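Local structure of glycoside hydrolase (Streptococcus pneumoniae serotype 4, 6ORH) at residues 354-359 against 440-445; 334-339 against 362-367; 383-388 against 413-418. The protein probably hydrolyses alpha-L-fucosidic bonds, as a family 29 glycoside hydrolase that helps degrade host-derived carbohydrate antigens. The protein carries 2 engineered substitutions. One frame throughout, in Å; residues are numbered along the deposited sequence.

Contact 1: residues 354-359 against 440-445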
ATOM      1  N   SER A 354      10.878   0.125  29.701  1.00 41.91           N
ATOM      2  CA  SER A 354      12.129   0.697  29.215  1.00 36.55           C
ATOM      3  C   SER A 354      11.997   1.067  27.740  1.00 35.58           C
ATOM      4  O   SER A 354      11.347   0.349  26.977  1.00 39.67           O
ATOM      5  CB  SER A 354      13.316  -0.198  29.479  1.00 37.66           C
ATOM      6  OG  SER A 354      13.334  -1.327  28.617  1.00 37.63           O
ATOM      7  N   SER A 355      12.605   2.201  27.359  1.00 29.72           N
ATOM      8  CA  SER A 355      12.547   2.696  25.986  1.00 27.46           C
ATOM      9  C   SER A 355      13.867   3.355  25.574  1.00 22.56           C
ATOM     10  O   SER A 355      14.704   3.677  26.421  1.00 22.89           O
ATOM     11  CB  SER A 355      11.424   3.668  25.829  1.00 27.70           C
ATOM     12  OG  SER A 355      11.823   4.905  26.374  1.00 31.36           O
ATOM     13  N   TRP A 356      14.023   3.566  24.256  1.00 19.36           N
ATOM     14  CA  TRP A 356      15.199   4.163  23.649  1.00 18.57           C
ATOM     15  C   TRP A 356      14.801   5.498  23.020  1.00 18.54           C
ATOM     16  O   TRP A 356      13.660   5.651  22.603  1.00 19.03           O
ATOM     17  CB  TRP A 356      15.798   3.234  22.576  1.00 18.76           C
ATOM     18  CG  TRP A 356      16.733   3.926  21.632  1.00 18.94           C
ATOM     19  CD1 TRP A 356      18.082   4.106  21.779  1.00 17.35           C
ATOM     20  CD2 TRP A 356      16.385   4.581  20.388  1.00 17.82           C
ATOM     21  NE1 TRP A 356      18.602   4.810  20.719  1.00 17.38           N
ATOM     22  CE2 TRP A 356      17.578   5.117  19.847  1.00 18.36           C
ATOM     23  CE3 TRP A 356      15.183   4.781  19.689  1.00 18.19           C
ATOM     24  CZ2 TRP A 356      17.610   5.828  18.644  1.00 19.91           C
ATOM     25  CZ3 TRP A 356      15.223   5.473  18.487  1.00 17.72           C
ATOM     26  CH2 TRP A 356      16.414   5.984  17.958  1.00 19.46           C
ATOM     27  N   ALA A 357      15.740   6.437  22.999  1.00 17.55           N
ATOM     28  CA  ALA A 357      15.591   7.742  22.361  1.00 17.70           C
ATOM     29  C   ALA A 357      16.973   8.226  21.955  1.00 19.74           C
ATOM     30  O   ALA A 357      17.977   7.769  22.517  1.00 19.72           O
ATOM     31  CB  ALA A 357      14.924   8.727  23.296  1.00 17.39           C
ATOM     32  N   SER A 358      17.032   9.113  20.952  1.00 18.66           N
ATOM     33  CA  SER A 358      18.277   9.743  20.540  1.00 18.63           C
ATOM     34  C   SER A 358      17.999  11.126  19.959  1.00 21.36           C
ATOM     35  O   SER A 358      17.073  11.289  19.159  1.00 20.87           O
ATOM     36  CB  SER A 358      19.012   8.910  19.538  1.00 17.20           C
ATOM     37  OG  SER A 358      20.218   9.573  19.168  1.00 19.56           O
ATOM     38  N   ASP A 359      18.828  12.100  20.348  1.00 21.19           N
ATOM     39  CA  ASP A 359      18.773  13.440  19.785  1.00 22.65           C
ATOM     40  C   ASP A 359      19.856  13.602  18.716  1.00 21.03           C
ATOM     41  O   ASP A 359      20.184  14.723  18.326  1.00 22.03           O
ATOM     42  CB  ASP A 359      18.889  14.494  20.896  1.00 24.96           C
ATOM     43  CG  ASP A 359      20.191  14.381  21.674  1.00 29.41           C
ATOM     44  OD1 ASP A 359      20.928  13.399  21.445  1.00 29.45           O
ATOM     45  OD2 ASP A 359      20.446  15.255  22.527  1.00 33.83           O
ATOM     46  N   PRO A 440      13.443  10.955  17.976  1.00 16.17           N
ATOM     47  CA  PRO A 440      12.667   9.717  17.995  1.00 16.73           C
ATOM     48  C   PRO A 440      12.813   8.935  19.294  1.00 18.20           C
ATOM     49  O   PRO A 440      13.902   8.945  19.883  1.00 19.40           O
ATOM     50  CB  PRO A 440      13.173   8.902  16.802  1.00 17.17           C
ATOM     51  CG  PRO A 440      14.530   9.509  16.441  1.00 19.43           C
ATOM     52  CD  PRO A 440      14.530  10.926  16.984  1.00 17.71           C
ATOM     53  N   LEU A 441      11.704   8.294  19.699  1.00 17.08           N
ATOM     54  CA  LEU A 441      11.673   7.283  20.755  1.00 18.20           C
ATOM     55  C   LEU A 441      11.102   5.997  20.167  1.00 18.87           C
ATOM     56  O   LEU A 441      10.130   6.019  19.393  1.00 19.56           O
ATOM     57  CB  LEU A 441      10.778   7.724  21.913  1.00 19.74           C
ATOM     58  CG  LEU A 441      11.224   8.971  22.667  1.00 22.33           C
ATOM     59  CD1 LEU A 441      10.429  10.166  22.166  1.00 21.67           C
ATOM     60  CD2 LEU A 441      10.998   8.790  24.165  1.00 22.32           C
ATOM     61  N   LEU A 442      11.648   4.859  20.609  1.00 15.66           N
ATOM     62  CA  LEU A 442      11.025   3.578  20.314  1.00 15.98           C
ATOM     63  C   LEU A 442      11.036   2.781  21.613  1.00 17.83           C
ATOM     64  O   LEU A 442      12.001   2.902  22.381  1.00 18.17           O
ATOM     65  CB  LEU A 442      11.819   2.811  19.253  1.00 16.78           C
ATOM     66  CG  LEU A 442      11.809   3.348  17.818  1.00 14.69           C
ATOM     67  CD1 LEU A 442      12.777   2.524  16.987  1.00 16.10           C
ATOM     68  CD2 LEU A 442      10.397   3.254  17.230  1.00 16.69           C
ATOM     69  N   THR A 443       9.997   1.967  21.827  1.00 16.69           N
ATOM     70  CA  THR A 443       9.888   1.184  23.051  1.00 17.13           C
ATOM     71  C   THR A 443      10.312  -0.264  22.837  1.00 18.57           C
ATOM     72  O   THR A 443      10.575  -0.975  23.813  1.00 18.08           O
ATOM     73  CB  THR A 443       8.466   1.208  23.618  1.00 18.09           C
ATOM     74  OG1 THR A 443       7.544   0.575  22.714  1.00 19.14           O
ATOM     75  CG2 THR A 443       8.009   2.615  23.945  1.00 19.61           C
ATOM     76  N   LYS A 444      10.392  -0.697  21.586  1.00 17.97           N
ATOM     77  CA  LYS A 444      10.514  -2.113  21.278  1.00 18.90           C
ATOM     78  C   LYS A 444      10.858  -2.281  19.799  1.00 19.21           C
ATOM     79  O   LYS A 444      10.347  -1.542  18.929  1.00 17.93           O
ATOM     80  CB  LYS A 444       9.150  -2.777  21.500  1.00 21.37           C
ATOM     81  CG  LYS A 444       9.074  -4.294  21.357  1.00 27.97           C
ATOM     82  CD  LYS A 444       7.602  -4.668  21.459  1.00 28.70           C
ATOM     83  CE  LYS A 444       7.241  -5.983  20.825  1.00 28.92           C
ATOM     84  NZ  LYS A 444       5.810  -6.252  21.022  1.00 32.06           N
ATOM     85  N   ILE A 445      11.751  -3.245  19.521  1.00 17.95           N
ATOM     86  CA  ILE A 445      11.919  -3.818  18.195  1.00 17.36           C
ATOM     87  C   ILE A 445      11.810  -5.334  18.363  1.00 18.67           C
ATOM     88  O   ILE A 445      12.501  -5.894  19.222  1.00 19.76           O
ATOM     89  CB  ILE A 445      13.262  -3.436  17.534  1.00 16.92           C
ATOM     90  CG1 ILE A 445      13.400  -1.925  17.309  1.00 17.49           C
ATOM     91  CG2 ILE A 445      13.450  -4.196  16.227  1.00 16.86           C
ATOM     92  CD1 ILE A 445      14.827  -1.474  17.140  1.00 19.95           C
TER
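Leu-442 O takes the N-H of Trp-356 at 2.8 Å, nearly straight (173° at the hydrogen). The contact is the antiparallel pairing of edge strand 356-357 with strand 441-448 in the F5/8 type C beta-sandwich. Trp-356 and Leu-442 form a hydrogen-bonded pair, and Leu-442 N returns a bond to Trp-356 O at 2.9 Å. Ala-357 and Leu-441 are the adjoining non-hydrogen-bonded pair. Beyond them, Ser-358 N reaches Pro-440 O in a weak bond of 3.3 Å.

The Trp-356 and Leu-442 side chains lie side by side on one face of the sheet. CG of Trp-356 is anti to its backbone N (chi1 162°), which starts the ring off alongside Leu-442; CE3 then lies 3.9 Å from Leu-442 CB. Ile-364 and Leu-366 of the other sheet also touch this indole, whose NE1 bonds to Pro-336 O. On the opposite face Ala-357 CB meets Leu-441 CG.

Ser-354 and Thr-443 belong to a calcium site seen in this protein, without its ion in this model. Ser-354 OG bonds to Asp-349 OD2 and Leu-351 O. Ser-354 O and Thr-443 O, both acceptors, do not bond each other but lie 3.5 Å apart.

Contact 2: residues 334-339 against 362-367; sequences SGPALS and LPIQLE
Ser-334 and Glu-367 join the end of strand 332-334 to strand 364-370 through two backbone hydrogen bonds. They form an antiparallel hydrogen-bonded pair at the margin of a five-stranded sheet in the F5/8 type C domain. Ser-334 N gives its hydrogen to Glu-367 O, and Glu-367 N gives its own to Ser-334 O, each at 2.9 Å. Both donors lie in the plane of the carbonyl they meet. Leu-366 CA adds a CA-H...O contact to Ser-334 O at 3.4 Å.

Two waters extend the polar contact. One donates to Gln-365 O at 2.7 Å and, weakly, to Ser-334 O. The other donates to Glu-367 O and is hydrogen-bonded to Ser-334 OG at 3.1 Å. Chi1 of Ser-334 (45°) sets OG on the side of Glu-367, 3.9 Å from its CB, where this water can span the two residues. Glu-367 OE1 has its salt bridge with Arg-430 of strand 428-436.

Apolar contact begins where the 334-339 segment leaves the strand. Pro-336 CG touches Ile-364 CG2 at 3.8 Å, and the two side chains cross obliquely. Pro-336 CD lies 3.7 Å from Gln-365 O. Pro-336 also packs on Ser-358.

Gly-335 has phi 138° and psi -178°. A CB here would clash with Gln-365 O and with the carbonyl of Ser-334.

Direct bonds hold one residue pair; one water adds a bridge to the same pair, and a second extends it, weakly, to Gln-365 O. The pairing thus rests on backbone atoms and probably depends little on side-chain identity, apart from the glycine at 335, whose backbone leaves no room for a CB.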
ATOM      1  N   SER A 334      23.190  -1.584  18.914  1.00 23.49           N
ATOM      2  CA  SER A 334      24.127  -0.471  18.953  1.00 23.17           C
ATOM      3  C   SER A 334      23.585   0.679  18.118  1.00 22.79           C
ATOM      4  O   SER A 334      22.767   0.481  17.218  1.00 24.90           O
ATOM      5  CB  SER A 334      25.466  -0.863  18.421  1.00 24.88           C
ATOM      6  OG  SER A 334      25.288  -1.598  17.235  1.00 25.83           O
ATOM      7  N   GLY A 335      24.147   1.849  18.389  1.00 21.59           N
ATOM      8  CA  GLY A 335      23.719   3.071  17.750  1.00 20.40           C
ATOM      9  C   GLY A 335      23.674   4.169  18.789  1.00 20.11           C
ATOM     10  O   GLY A 335      24.048   3.970  19.955  1.00 21.34           O
ATOM     11  N   PRO A 336      23.259   5.381  18.394  1.00 19.84           N
ATOM     12  CA  PRO A 336      23.269   6.504  19.320  1.00 19.84           C
ATOM     13  C   PRO A 336      22.127   6.366  20.321  1.00 19.58           C
ATOM     14  O   PRO A 336      21.089   5.751  20.026  1.00 19.23           O
ATOM     15  CB  PRO A 336      23.137   7.701  18.379  1.00 20.27           C
ATOM     16  CG  PRO A 336      22.341   7.162  17.218  1.00 20.71           C
ATOM     17  CD  PRO A 336      22.778   5.719  17.039  1.00 19.56           C
ATOM     18  N   ALA A 337      22.325   6.921  21.515  1.00 17.40           N
ATOM     19  CA  ALA A 337      21.278   6.922  22.521  1.00 19.25           C
ATOM     20  C   ALA A 337      21.451   8.127  23.435  1.00 19.58           C
ATOM     21  O   ALA A 337      22.569   8.512  23.775  1.00 20.64           O
ATOM     22  CB  ALA A 337      21.219   5.619  23.302  1.00 18.17           C
ATOM     23  N   LEU A 338      20.320   8.686  23.854  1.00 18.61           N
ATOM     24  CA  LEU A 338      20.299   9.965  24.535  1.00 21.64           C
ATOM     25  C   LEU A 338      21.065   9.872  25.855  1.00 20.82           C
ATOM     26  O   LEU A 338      21.778  10.808  26.220  1.00 21.30           O
ATOM     27  CB  LEU A 338      18.827  10.339  24.780  1.00 21.67           C
ATOM     28  CG  LEU A 338      18.568  11.681  25.459  1.00 24.98           C
ATOM     29  CD1 LEU A 338      19.120  12.824  24.615  1.00 27.83           C
ATOM     30  CD2 LEU A 338      17.074  11.866  25.667  1.00 27.67           C
ATOM     31  N   SER A 339      20.863   8.750  26.556  1.00 20.86           N
ATOM     32  CA  SER A 339      21.367   8.538  27.912  1.00 20.60           C
ATOM     33  C   SER A 339      21.186   7.069  28.282  1.00 19.51           C
ATOM     34  O   SER A 339      20.543   6.308  27.577  1.00 20.31           O
ATOM     35  CB  SER A 339      20.635   9.427  28.906  1.00 21.39           C
ATOM     36  OG  SER A 339      19.355   8.902  29.200  1.00 21.67           O
ATOM     37  N   LEU A 362      19.741  12.965  12.095  1.00 21.90           N
ATOM     38  CA  LEU A 362      19.281  11.896  11.223  1.00 20.76           C
ATOM     39  C   LEU A 362      20.158  11.855   9.974  1.00 19.44           C
ATOM     40  O   LEU A 362      20.709  12.892   9.575  1.00 20.00           O
ATOM     41  CB  LEU A 362      17.806  12.124  10.862  1.00 22.10           C
ATOM     42  CG  LEU A 362      16.795  12.244  12.008  1.00 25.90           C
ATOM     43  CD1 LEU A 362      15.402  12.094  11.451  1.00 27.13           C
ATOM     44  CD2 LEU A 362      16.986  11.201  13.087  1.00 27.24           C
ATOM     45  N   PRO A 363      20.355  10.674   9.344  1.00 20.84           N
ATOM     46  CA  PRO A 363      19.707   9.427   9.779  1.00 19.96           C
ATOM     47  C   PRO A 363      20.275   8.764  11.033  1.00 21.07           C
ATOM     48  O   PRO A 363      21.484   8.833  11.313  1.00 20.30           O
ATOM     49  CB  PRO A 363      19.887   8.502   8.572  1.00 19.90           C
ATOM     50  CG  PRO A 363      21.194   8.964   7.944  1.00 20.08           C
ATOM     51  CD  PRO A 363      21.214  10.465   8.160  1.00 18.40           C
ATOM     52  N   ILE A 364      19.373   8.152  11.813  1.00 19.17           N
ATOM     53  CA  ILE A 364      19.775   7.365  12.975  1.00 18.26           C
ATOM     54  C   ILE A 364      19.736   5.881  12.636  1.00 20.12           C
ATOM     55  O   ILE A 364      18.718   5.337  12.198  1.00 17.78           O
ATOM     56  CB  ILE A 364      18.945   7.727  14.226  1.00 16.35           C
ATOM     57  CG1 ILE A 364      19.290   9.112  14.771  1.00 19.06           C
ATOM     58  CG2 ILE A 364      19.113   6.653  15.314  1.00 18.82           C
ATOM     59  CD1 ILE A 364      18.326   9.654  15.804  1.00 20.89           C
ATOM     60  N   GLN A 365      20.863   5.202  12.895  1.00 20.07           N
ATOM     61  CA  GLN A 365      20.978   3.814  12.511  1.00 20.96           C
ATOM     62  C   GLN A 365      21.128   2.964  13.767  1.00 20.98           C
ATOM     63  O   GLN A 365      22.124   3.111  14.482  1.00 22.98           O
ATOM     64  CB  GLN A 365      22.189   3.646  11.596  1.00 21.52           C
ATOM     65  CG  GLN A 365      22.429   2.201  11.196  1.00 21.35           C
ATOM     66  CD  GLN A 365      23.407   2.166  10.055  1.00 27.87           C
ATOM     67  OE1 GLN A 365      23.153   2.722   8.984  1.00 30.91           O
ATOM     68  NE2 GLN A 365      24.566   1.584  10.307  1.00 31.42           N
ATOM     69  N   LEU A 366      20.129   2.112  14.022  1.00 18.42           N
ATOM     70  CA  LEU A 366      20.193   1.109  15.085  1.00 18.96           C
ATOM     71  C   LEU A 366      20.539  -0.231  14.444  1.00 20.45           C
ATOM     72  O   LEU A 366      19.922  -0.632  13.461  1.00 21.50           O
ATOM     73  CB  LEU A 366      18.830   1.024  15.791  1.00 18.15           C
ATOM     74  CG  LEU A 366      18.433   2.260  16.586  1.00 19.32           C
ATOM     75  CD1 LEU A 366      16.933   2.263  16.891  1.00 19.14           C
ATOM     76  CD2 LEU A 366      19.261   2.322  17.872  1.00 21.94           C
ATOM     77  N   GLU A 367      21.539  -0.947  14.989  1.00 18.25           N
ATOM     78  CA  GLU A 367      21.877  -2.250  14.432  1.00 19.41           C
ATOM     79  C   GLU A 367      21.670  -3.310  15.509  1.00 18.82           C
ATOM     80  O   GLU A 367      22.138  -3.131  16.648  1.00 20.84           O
ATOM     81  CB  GLU A 367      23.333  -2.268  13.953  1.00 19.74           C
ATOM     82  CG  GLU A 367      23.728  -3.583  13.286  1.00 21.80           C
ATOM     83  CD  GLU A 367      25.062  -3.514  12.554  1.00 24.65           C
ATOM     84  OE1 GLU A 367      25.334  -2.492  11.912  1.00 24.04           O
ATOM     85  OE2 GLU A 367      25.846  -4.483  12.642  1.00 28.53           O
TER
HETATM   86  O   HOH W   1      24.357   1.600  14.439  1.00 30.23           O
HETATM   87  O   HOH W   2      24.608  -4.576  17.415  1.00 31.24           O

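Contact 3: residues 383-388 against 413-418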
ATOM      1  N   GLU A 383       6.485   3.214  18.822  1.00 14.91           N
ATOM      2  CA  GLU A 383       6.826   4.505  19.394  1.00 14.99           C
ATOM      3  C   GLU A 383       6.316   4.605  20.823  1.00 15.76           C
ATOM      4  O   GLU A 383       5.636   3.706  21.306  1.00 18.26           O
ATOM      5  CB  GLU A 383       6.258   5.677  18.582  1.00 14.85           C
ATOM      6  CG  GLU A 383       7.081   5.955  17.359  1.00 14.67           C
ATOM      7  CD  GLU A 383       6.584   7.146  16.565  1.00 14.52           C
ATOM      8  OE1 GLU A 383       5.580   6.968  15.824  1.00 13.57           O
ATOM      9  OE2 GLU A 383       7.261   8.193  16.602  1.00 13.75           O
ATOM     10  N   ASP A 384       6.673   5.687  21.514  1.00 17.98           N
ATOM     11  CA  ASP A 384       6.078   5.927  22.814  1.00 17.62           C
ATOM     12  C   ASP A 384       5.080   7.074  22.704  1.00 17.04           C
ATOM     13  O   ASP A 384       5.458   8.235  22.811  1.00 17.41           O
ATOM     14  CB  ASP A 384       7.134   6.236  23.885  1.00 20.60           C
ATOM     15  CG  ASP A 384       6.556   6.490  25.273  1.00 23.70           C
ATOM     16  OD1 ASP A 384       5.307   6.447  25.455  1.00 22.78           O
ATOM     17  OD2 ASP A 384       7.369   6.765  26.179  1.00 27.86           O
ATOM     18  N   LEU A 385       3.820   6.741  22.454  1.00 15.93           N
ATOM     19  CA  LEU A 385       2.894   7.794  22.060  1.00 16.29           C
ATOM     20  C   LEU A 385       2.492   8.661  23.246  1.00 16.98           C
ATOM     21  O   LEU A 385       1.863   9.693  23.036  1.00 18.09           O
ATOM     22  CB  LEU A 385       1.666   7.203  21.349  1.00 15.02           C
ATOM     23  CG  LEU A 385       1.898   6.536  19.996  1.00 14.37           C
ATOM     24  CD1 LEU A 385       0.555   6.232  19.346  1.00 15.36           C
ATOM     25  CD2 LEU A 385       2.785   7.367  19.061  1.00 14.50           C
ATOM     26  N   LYS A 386       2.865   8.282  24.487  1.00 18.63           N
ATOM     27  CA  LYS A 386       2.634   9.203  25.596  1.00 19.94           C
ATOM     28  C   LYS A 386       3.438  10.482  25.395  1.00 18.68           C
ATOM     29  O   LYS A 386       3.141  11.508  26.013  1.00 21.74           O
ATOM     30  CB  LYS A 386       3.085   8.573  26.917  1.00 21.98           C
ATOM     31  CG  LYS A 386       2.277   7.343  27.286  1.00 27.07           C
ATOM     32  CD  LYS A 386       2.799   6.587  28.502  1.00 32.83           C
ATOM     33  CE  LYS A 386       1.843   5.467  28.867  1.00 37.30           C
ATOM     34  NZ  LYS A 386       1.902   5.143  30.313  1.00 42.76           N
ATOM     35  N   LEU A 387       4.467  10.425  24.550  1.00 16.66           N
ATOM     36  CA  LEU A 387       5.277  11.595  24.249  1.00 17.08           C
ATOM     37  C   LEU A 387       5.000  12.118  22.830  1.00 15.77           C
ATOM     38  O   LEU A 387       5.697  13.004  22.321  1.00 16.11           O
ATOM     39  CB  LEU A 387       6.754  11.241  24.470  1.00 20.84           C
ATOM     40  CG  LEU A 387       7.203  11.282  25.932  1.00 22.89           C
ATOM     41  CD1 LEU A 387       8.374  10.345  26.177  1.00 25.85           C
ATOM     42  CD2 LEU A 387       7.544  12.706  26.363  1.00 25.68           C
ATOM     43  N   GLY A 388       3.949  11.577  22.197  1.00 16.35           N
ATOM     44  CA  GLY A 388       3.525  12.043  20.878  1.00 15.08           C
ATOM     45  C   GLY A 388       4.140  11.259  19.712  1.00 14.81           C
ATOM     46  O   GLY A 388       5.247  10.714  19.793  1.00 14.47           O
ATOM     47  N   VAL A 413       5.461   4.955  12.222  1.00 12.03           N
ATOM     48  CA  VAL A 413       5.502   3.814  13.121  1.00 11.91           C
ATOM     49  C   VAL A 413       4.209   3.837  13.938  1.00 12.52           C
ATOM     50  O   VAL A 413       3.377   2.936  13.801  1.00 13.16           O
ATOM     51  CB  VAL A 413       6.787   3.873  13.978  1.00 11.44           C
ATOM     52  CG1 VAL A 413       6.750   2.808  15.084  1.00 12.24           C
ATOM     53  CG2 VAL A 413       8.040   3.634  13.116  1.00 11.07           C
ATOM     54  N   GLY A 414       4.037   4.848  14.797  1.00 12.43           N
ATOM     55  CA  GLY A 414       2.831   4.946  15.608  1.00 13.16           C
ATOM     56  C   GLY A 414       2.884   4.018  16.830  1.00 13.24           C
ATOM     57  O   GLY A 414       3.972   3.660  17.309  1.00 14.91           O
ATOM     58  N   TYR A 415       1.706   3.588  17.302  1.00 12.66           N
ATOM     59  CA  TYR A 415       1.642   2.734  18.472  1.00 13.60           C
ATOM     60  C   TYR A 415       2.383   1.416  18.214  1.00 14.27           C
ATOM     61  O   TYR A 415       3.057   0.859  19.093  1.00 14.26           O
ATOM     62  CB  TYR A 415       0.182   2.409  18.795  1.00 14.46           C
ATOM     63  CG  TYR A 415       0.047   1.730  20.131  1.00 15.44           C
ATOM     64  CD1 TYR A 415      -0.014   2.488  21.290  1.00 17.22           C
ATOM     65  CD2 TYR A 415       0.003   0.347  20.202  1.00 16.59           C
ATOM     66  CE1 TYR A 415      -0.093   1.868  22.530  1.00 19.14           C
ATOM     67  CE2 TYR A 415      -0.074  -0.291  21.432  1.00 16.51           C
ATOM     68  CZ  TYR A 415      -0.108   0.486  22.586  1.00 17.23           C
ATOM     69  OH  TYR A 415      -0.250  -0.076  23.826  1.00 21.12           O
ATOM     70  N   LYS A 416       2.195   0.897  17.002  1.00 13.77           N
ATOM     71  CA  LYS A 416       2.774  -0.380  16.628  1.00 14.07           C
ATOM     72  C   LYS A 416       2.756  -0.482  15.114  1.00 13.69           C
ATOM     73  O   LYS A 416       1.722  -0.279  14.485  1.00 14.42           O
ATOM     74  CB  LYS A 416       1.905  -1.502  17.205  1.00 14.01           C
ATOM     75  CG  LYS A 416       2.210  -2.907  16.693  1.00 14.70           C
ATOM     76  CD  LYS A 416       1.419  -3.930  17.523  1.00 14.94           C
ATOM     77  CE  LYS A 416       1.459  -5.336  16.958  1.00 15.32           C
ATOM     78  NZ  LYS A 416       0.730  -6.274  17.857  1.00 15.22           N
ATOM     79  N   ARG A 417       3.914  -0.834  14.532  1.00 13.50           N
ATOM     80  CA  ARG A 417       4.023  -1.008  13.094  1.00 13.39           C
ATOM     81  C   ARG A 417       4.610  -2.397  12.854  1.00 14.75           C
ATOM     82  O   ARG A 417       5.669  -2.722  13.406  1.00 15.31           O
ATOM     83  CB  ARG A 417       4.987   0.049  12.515  1.00 14.32           C
ATOM     84  CG  ARG A 417       5.240  -0.036  11.015  1.00 14.20           C
ATOM     85  CD  ARG A 417       3.977   0.324  10.230  1.00 15.60           C
ATOM     86  NE  ARG A 417       4.042  -0.008   8.808  1.00 15.94           N
ATOM     87  CZ  ARG A 417       4.283   0.855   7.834  1.00 15.98           C
ATOM     88  NH1 ARG A 417       4.638   2.120   8.085  1.00 18.35           N
ATOM     89  NH2 ARG A 417       4.220   0.419   6.583  1.00 19.43           N
ATOM     90  N   LEU A 418       3.893  -3.193  12.071  1.00 14.53           N
ATOM     91  CA  LEU A 418       4.426  -4.455  11.570  1.00 15.67           C
ATOM     92  C   LEU A 418       4.850  -4.175  10.141  1.00 17.78           C
ATOM     93  O   LEU A 418       4.166  -3.460   9.394  1.00 21.79           O
ATOM     94  CB  LEU A 418       3.357  -5.551  11.641  1.00 15.64           C
ATOM     95  CG  LEU A 418       2.855  -5.842  13.049  1.00 15.28           C
ATOM     96  CD1 LEU A 418       1.662  -6.813  13.007  1.00 15.61           C
ATOM     97  CD2 LEU A 418       3.973  -6.412  13.918  1.00 17.24           C
TER
HETATM   98  O   HOH W   3       4.931   7.640  13.317  1.00 11.43           O
HETATM   99  O   HOH W   4       3.459   2.070  21.534  1.00 15.43           O
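Glu-383 turns its CG anti to its carbonyl carbon (chi1 -79°), and CD continues in an extended chain (chi2 -177°). Chi3 of -78° then turns OE1 to the backbone of Gly-414. OE1 accepts the N-H of Gly-414 at 2.8 Å, using its anti lone pair, the one away from OE2. The backbone of the same residue pair closes the link: Glu-383 N donates to Gly-414 O at 3.0 Å, nearly in line with the carbonyl bond.

The contact joins two loops of the F5/8 type C domain, one after strand 378-382 and one leading into strand 417-426. These strands are neighbours in one antiparallel sheet.

Two waters bridge the segments. One donates to Glu-383 OE1 at 2.7 Å and accepts from Val-413 N. A second donates to Glu-383 O and to Tyr-415 O; it also lies 3.5 Å above the Tyr-415 ring plane, toward the rim. Glu-383 OE2 accepts from the backbone N of Arg-390 and of Ile-391.

The apolar part is small. Val-413 CG1 lies 3.9 Å from Glu-383 CG, where the two side chains cross at a slant. Leu-385 opens the 3-10 segment 385-387. Its CD1 is 3.5 Å from Tyr-415 N. CD1 also touches Tyr-415 CB and lies near the plane of the ring, at its edge. Just before Leu-385, Asp-384 OD1 accepts from Lys-386 N in an Asx turn. Tyr-415 also packs on Leu-16 and Leu-19 of helix 13-21.

Glu-383 is buried, and both its carboxylate oxygens are engaged. Three backbone N-H groups and a water donate to it, which would probably stabilise the charged form. One acidic side chain thus ties together the backbone of two loops and the start of strand 391-400.

Overall arrangement
All three contacts lie in the F5/8 type C beta-sandwich; the strands of the TIM-barrel-type sheet, probably the catalytic part, take no part. Contacts 1 and 2 touch, with centres about 9 Å apart. Contact 2 belongs to one five-stranded sheet and contact 1 to the other, so they join the two sheets. Their segments alternate along the chain. Contact 3 is nested inside the loop closed by contact 1 and reaches the same sheet, about 10 Å away between centres. Leu-441 packs on Leu-387 there, and Thr-443 on Glu-383. Contacts 2 and 3 follow in series, about 17 Å apart between centres. Contact 1 therefore sits between the other two and includes calcium-site residues.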